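PDB 3R2C: N utilization substance protein B from Aquifex aeolicus, which probably takes part in transcription antitermination, is thought to be required for transcription of ribosomal RNA genes, and probably binds their boxA antiterminator sequence. Local coordinates for residues A[6-17]-A[28-38]. Residues are numbered along the deposited sequence; the frame is centred on the assembly and turned at random.
Sequences GARDTAFLVLYR and LFKEVVEEKNI. With ACT (acetate ion), chain K; nucleotides of chain E.
The first two helices of the all-helical NusB fold form a helical hairpin, packed by knobs into holes: Val-32 of segment 28-38 enters a hole made by Thr-10, Leu-13, Val-14 and Arg-17 of segment 6-17. The segment axes cross obliquely, with N-to-C directions 134° apart, and come within 9.2 Å. With CG1 anti to the backbone N (chi1 173°), Val-32 splits its methyls: CG1 slides past Thr-10 CG2, while CG2 meets Val-14 CG2 at 3.6 Å. That same CG2 covers one face of the Arg-17 guanidinium near its rim. Arg-17, its chain extended from CG to NE, reaches across to Glu-35 and grips the carboxylate end-on through NH1 and NH2. Glu-35 OE1 takes NH2 of Arg-17 at 2.7 Å by its syn lone pair, and NH1 from the same side, tilted out of the carboxylate plane; OE2 also accepts from NH1, and the paired bonds should limit rotation of both groups. Glu-31 adds a long salt bridge to Arg-17 but is held more firmly by Arg-21, and Glu-35 OE2 also pairs with a basic side chain of a different protein. Facing elsewhere, Arg-8 NH1 donates to O6 of guanine G1 of chain E. Toward the start of segment 6-17, Lys-36 bends at chi3 (78°); its NZ donates to Thr-10 OG1 at 2.9 Å and forms a salt bridge with Asp-9 OD2 at 2.7 Å, meeting its anti lone pair.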
loop_
_atom_site.group_PDB
_atom_site.type_symbol
_atom_site.label_atom_id
_atom_site.label_comp_id
_atom_site.label_asym_id
_atom_site.label_seq_id
_atom_site.Cartn_x
_atom_site.Cartn_y
_atom_site.Cartn_z
ATOM N N GLY A 6 -9.813 -11.415 -2.649
ATOM C CA GLY A 6 -8.399 -11.690 -2.838
ATOM C C GLY A 6 -7.779 -10.777 -3.889
ATOM O O GLY A 6 -6.638 -10.341 -3.747
ATOM N N ALA A 7 -8.524 -10.480 -4.945
ATOM C CA ALA A 7 -7.996 -9.628 -6.022
ATOM C C ALA A 7 -7.753 -8.202 -5.521
ATOM O O ALA A 7 -6.787 -7.551 -5.921
ATOM C CB ALA A 7 -8.956 -9.613 -7.197
ATOM N N ARG A 8 -8.632 -7.725 -4.646
ATOM C CA ARG A 8 -8.459 -6.411 -4.021
ATOM C C ARG A 8 -7.229 -6.380 -3.111
ATOM O O ARG A 8 -6.513 -5.377 -3.066
ATOM C CB ARG A 8 -9.720 -6.027 -3.244
ATOM C CG ARG A 8 -10.873 -5.706 -4.179
ATOM C CD ARG A 8 -12.223 -5.617 -3.453
ATOM N NE ARG A 8 -13.311 -5.511 -4.427
ATOM C CZ ARG A 8 -14.400 -6.277 -4.438
ATOM N NH1 ARG A 8 -14.596 -7.195 -3.484
ATOM N NH2 ARG A 8 -15.308 -6.110 -5.389
ATOM N N ASP A 9 -6.971 -7.469 -2.394
ATOM C CA ASP A 9 -5.742 -7.543 -1.608
ATOM C C ASP A 9 -4.494 -7.468 -2.512
ATOM O O ASP A 9 -3.544 -6.727 -2.229
ATOM C CB ASP A 9 -5.706 -8.819 -0.763
ATOM C CG ASP A 9 -4.366 -8.997 -0.040
ATOM O OD1 ASP A 9 -4.150 -8.326 0.992
ATOM O OD2 ASP A 9 -3.517 -9.790 -0.508
ATOM N N THR A 10 -4.498 -8.216 -3.609
ATOM C CA THR A 10 -3.383 -8.155 -4.557
ATOM C C THR A 10 -3.174 -6.737 -5.072
ATOM O O THR A 10 -2.050 -6.226 -5.077
ATOM C CB THR A 10 -3.630 -9.095 -5.749
ATOM O OG1 THR A 10 -3.696 -10.443 -5.267
ATOM C CG2 THR A 10 -2.524 -8.969 -6.787
ATOM N N ALA A 11 -4.258 -6.105 -5.510
ATOM C CA ALA A 11 -4.186 -4.777 -6.094
ATOM C C ALA A 11 -3.704 -3.762 -5.053
ATOM O O ALA A 11 -2.869 -2.898 -5.357
ATOM C CB ALA A 11 -5.553 -4.362 -6.644
ATOM N N PHE A 12 -4.219 -3.868 -3.826
ATOM C CA PHE A 12 -3.757 -2.985 -2.751
ATOM C C PHE A 12 -2.242 -3.120 -2.520
ATOM O O PHE A 12 -1.526 -2.113 -2.396
ATOM C CB PHE A 12 -4.481 -3.268 -1.432
ATOM C CG PHE A 12 -3.788 -2.655 -0.251
ATOM C CD1 PHE A 12 -3.993 -1.324 0.063
ATOM C CD2 PHE A 12 -2.911 -3.409 0.529
ATOM C CE1 PHE A 12 -3.328 -0.738 1.144
ATOM C CE2 PHE A 12 -2.250 -2.839 1.601
ATOM C CZ PHE A 12 -2.457 -1.491 1.906
ATOM N N LEU A 13 -1.756 -4.356 -2.467
ATOM C CA LEU A 13 -0.336 -4.602 -2.233
ATOM C C LEU A 13 0.502 -3.968 -3.331
ATOM O O LEU A 13 1.585 -3.426 -3.066
ATOM C CB LEU A 13 -0.039 -6.110 -2.144
ATOM C CG LEU A 13 -0.688 -6.790 -0.927
ATOM C CD1 LEU A 13 -0.357 -8.280 -0.861
ATOM C CD2 LEU A 13 -0.268 -6.103 0.376
ATOM N N VAL A 14 0.005 -4.028 -4.563
ATOM C CA VAL A 14 0.741 -3.441 -5.674
ATOM C C VAL A 14 0.786 -1.914 -5.561
ATOM O O VAL A 14 1.851 -1.333 -5.694
ATOM C CB VAL A 14 0.222 -3.919 -7.052
ATOM C CG1 VAL A 14 0.939 -3.176 -8.194
ATOM C CG2 VAL A 14 0.449 -5.449 -7.201
ATOM N N LEU A 15 -0.353 -1.280 -5.287
ATOM C CA LEU A 15 -0.405 0.167 -5.138
ATOM C C LEU A 15 0.463 0.620 -3.964
ATOM O O LEU A 15 1.147 1.625 -4.054
ATOM C CB LEU A 15 -1.858 0.637 -4.931
ATOM C CG LEU A 15 -2.788 0.397 -6.130
ATOM C CD1 LEU A 15 -4.229 0.871 -5.846
ATOM C CD2 LEU A 15 -2.242 1.085 -7.390
ATOM N N TYR A 16 0.426 -0.134 -2.870
ATOM C CA TYR A 16 1.225 0.160 -1.685
ATOM C C TYR A 16 2.716 0.132 -2.046
ATOM O O TYR A 16 3.460 1.078 -1.752
ATOM C CB TYR A 16 0.860 -0.838 -0.575
ATOM C CG TYR A 16 1.754 -0.858 0.661
ATOM C CD1 TYR A 16 1.569 0.049 1.701
ATOM C CD2 TYR A 16 2.750 -1.812 0.798
ATOM C CE1 TYR A 16 2.372 0.012 2.840
ATOM C CE2 TYR A 16 3.545 -1.863 1.925
ATOM C CZ TYR A 16 3.356 -0.947 2.940
ATOM O OH TYR A 16 4.174 -0.996 4.048
ATOM N N ARG A 17 3.154 -0.920 -2.733
ATOM C CA ARG A 17 4.553 -1.005 -3.163
ATOM C C ARG A 17 4.947 0.075 -4.154
ATOM O O ARG A 17 6.068 0.590 -4.126
ATOM C CB ARG A 17 4.829 -2.359 -3.807
ATOM C CG ARG A 17 5.284 -3.371 -2.814
ATOM C CD ARG A 17 5.312 -4.758 -3.406
ATOM N NE ARG A 17 5.067 -5.739 -2.363
ATOM C CZ ARG A 17 5.379 -7.024 -2.456
ATOM N NH1 ARG A 17 5.969 -7.487 -3.544
ATOM N NH2 ARG A 17 5.118 -7.825 -1.438
ATOM N N LEU A 28 5.910 -4.586 -10.511
ATOM C CA LEU A 28 5.469 -4.768 -9.127
ATOM C C LEU A 28 4.318 -5.784 -9.059
ATOM O O LEU A 28 4.239 -6.580 -8.124
ATOM C CB LEU A 28 5.065 -3.428 -8.502
ATOM C CG LEU A 28 6.209 -2.417 -8.334
ATOM C CD1 LEU A 28 5.688 -1.071 -7.852
ATOM C CD2 LEU A 28 7.288 -2.958 -7.383
ATOM N N PHE A 29 3.437 -5.760 -10.059
ATOM C CA PHE A 29 2.319 -6.694 -10.137
ATOM C C PHE A 29 2.826 -8.130 -10.297
ATOM O O PHE A 29 2.339 -9.055 -9.656
ATOM C CB PHE A 29 1.414 -6.325 -11.316
ATOM C CG PHE A 29 0.176 -7.178 -11.428
ATOM C CD1 PHE A 29 -0.919 -6.950 -10.611
ATOM C CD2 PHE A 29 0.100 -8.197 -12.369
ATOM C CE1 PHE A 29 -2.075 -7.739 -10.711
ATOM C CE2 PHE A 29 -1.051 -8.983 -12.478
ATOM C CZ PHE A 29 -2.138 -8.749 -11.639
ATOM N N LYS A 30 3.819 -8.307 -11.159
ATOM C CA LYS A 30 4.440 -9.607 -11.346
ATOM C C LYS A 30 5.041 -10.100 -10.023
ATOM O O LYS A 30 4.882 -11.268 -9.675
ATOM C CB LYS A 30 5.484 -9.526 -12.476
ATOM C CG LYS A 30 6.336 -10.775 -12.697
ATOM C CD LYS A 30 7.576 -10.470 -13.560
ATOM C CE LYS A 30 7.263 -10.404 -15.062
ATOM N NZ LYS A 30 8.450 -9.981 -15.876
ATOM N N GLU A 31 5.698 -9.219 -9.262
ATOM C CA GLU A 31 6.264 -9.614 -7.969
ATOM C C GLU A 31 5.190 -10.125 -7.002
ATOM O O GLU A 31 5.361 -11.158 -6.345
ATOM C CB GLU A 31 6.991 -8.445 -7.298
ATOM C CG GLU A 31 8.359 -8.136 -7.841
ATOM C CD GLU A 31 9.025 -6.978 -7.095
ATOM O OE1 GLU A 31 8.510 -6.558 -6.032
ATOM O OE2 GLU A 31 10.064 -6.493 -7.573
ATOM N N VAL A 32 4.088 -9.390 -6.892
ATOM C CA VAL A 32 3.046 -9.770 -5.937
ATOM C C VAL A 32 2.367 -11.083 -6.336
ATOM O O VAL A 32 2.087 -11.927 -5.487
ATOM C CB VAL A 32 2.004 -8.646 -5.755
ATOM C CG1 VAL A 32 0.842 -9.135 -4.885
ATOM C CG2 VAL A 32 2.666 -7.416 -5.127
ATOM N N VAL A 33 2.109 -11.251 -7.629
ATOM C CA VAL A 33 1.475 -12.465 -8.135
ATOM C C VAL A 33 2.338 -13.688 -7.797
ATOM O O VAL A 33 1.833 -14.728 -7.352
ATOM C CB VAL A 33 1.236 -12.366 -9.669
ATOM C CG1 VAL A 33 1.029 -13.748 -10.293
ATOM C CG2 VAL A 33 0.045 -11.442 -9.972
ATOM N N GLU A 34 3.644 -13.568 -7.979
ATOM C CA GLU A 34 4.541 -14.679 -7.658
ATOM C C GLU A 34 4.599 -14.958 -6.158
ATOM O O GLU A 34 4.619 -16.108 -5.749
ATOM C CB GLU A 34 5.942 -14.410 -8.207
ATOM C CG GLU A 34 5.959 -14.264 -9.724
ATOM C CD GLU A 34 7.363 -14.190 -10.297
ATOM O OE1 GLU A 34 8.335 -14.255 -9.509
ATOM O OE2 GLU A 34 7.492 -14.069 -11.538
ATOM N N GLU A 35 4.618 -13.914 -5.334
ATOM C CA GLU A 35 4.685 -14.099 -3.885
ATOM C C GLU A 35 3.422 -14.723 -3.311
ATOM O O GLU A 35 3.495 -15.520 -2.379
ATOM C CB GLU A 35 4.939 -12.768 -3.182
ATOM C CG GLU A 35 6.352 -12.252 -3.373
ATOM C CD GLU A 35 6.450 -10.764 -3.131
ATOM O OE1 GLU A 35 5.459 -10.192 -2.635
ATOM O OE2 GLU A 35 7.502 -10.167 -3.445
ATOM N N LYS A 36 2.265 -14.345 -3.856
ATOM C CA LYS A 36 0.992 -14.886 -3.403
ATOM C C LYS A 36 0.610 -16.145 -4.171
ATOM O O LYS A 36 -0.433 -16.739 -3.913
ATOM C CB LYS A 36 -0.126 -13.852 -3.578
ATOM C CG LYS A 36 -0.011 -12.639 -2.682
ATOM C CD LYS A 36 -1.198 -11.705 -2.889
ATOM C CE LYS A 36 -2.437 -12.227 -2.177
ATOM N NZ LYS A 36 -3.660 -11.517 -2.618
ATOM N N ASN A 37 1.442 -16.534 -5.128
ATOM C CA ASN A 37 1.157 -17.687 -5.967
ATOM C C ASN A 37 -0.263 -17.620 -6.535
ATOM O O ASN A 37 -1.036 -18.573 -6.408
ATOM C CB ASN A 37 1.363 -18.986 -5.173
ATOM C CG ASN A 37 1.534 -20.204 -6.071
ATOM O OD1 ASN A 37 1.900 -20.085 -7.244
ATOM N ND2 ASN A 37 1.278 -21.385 -5.520
ATOM N N ILE A 38 -0.607 -16.489 -7.150
ATOM C CA ILE A 38 -1.876 -16.359 -7.844
ATOM C C ILE A 38 -1.824 -17.277 -9.062
ATOM O O ILE A 38 -0.884 -17.221 -9.858
ATOM C CB ILE A 38 -2.154 -14.913 -8.307
ATOM C CG1 ILE A 38 -2.054 -13.922 -7.139
ATOM C CG2 ILE A 38 -3.530 -14.812 -8.964
ATOM C CD1 ILE A 38 -2.965 -14.235 -5.975
HETATM C C ACT K . 6.623 -6.666 -16.812
HETATM O O ACT K . 7.308 -5.668 -17.153
HETATM O OXT ACT K . 7.251 -7.606 -16.277
HETATM C CH3 ACT K . 5.137 -6.740 -17.031
ATOM O "O5'" G E 1 -20.669 -15.880 -1.526
ATOM C "C5'" G E 1 -20.004 -16.308 -0.343
ATOM C "C4'" G E 1 -19.955 -15.212 0.690
ATOM O "O4'" G E 1 -19.086 -14.142 0.213
ATOM C "C3'" G E 1 -21.287 -14.540 0.995
ATOM O "O3'" G E 1 -21.214 -14.019 2.319
ATOM C "C2'" G E 1 -21.285 -13.392 -0.018
ATOM O "O2'" G E 1 -22.183 -12.337 0.257
ATOM C "C1'" G E 1 -19.826 -12.946 0.086
ATOM N N9 G E 1 -19.308 -12.214 -1.068
ATOM C C8 G E 1 -19.577 -12.261 -2.418
ATOM N N7 G E 1 -18.825 -11.427 -3.103
ATOM C C5 G E 1 -18.020 -10.814 -2.151
ATOM C C6 G E 1 -17.005 -9.814 -2.250
ATOM O O6 G E 1 -16.604 -9.246 -3.257
ATOM N N1 G E 1 -16.443 -9.491 -1.016
ATOM C C2 G E 1 -16.827 -10.057 0.173
ATOM N N2 G E 1 -16.213 -9.652 1.288
ATOM N N3 G E 1 -17.770 -10.970 0.278
ATOM C C4 G E 1 -18.314 -11.293 -0.906
#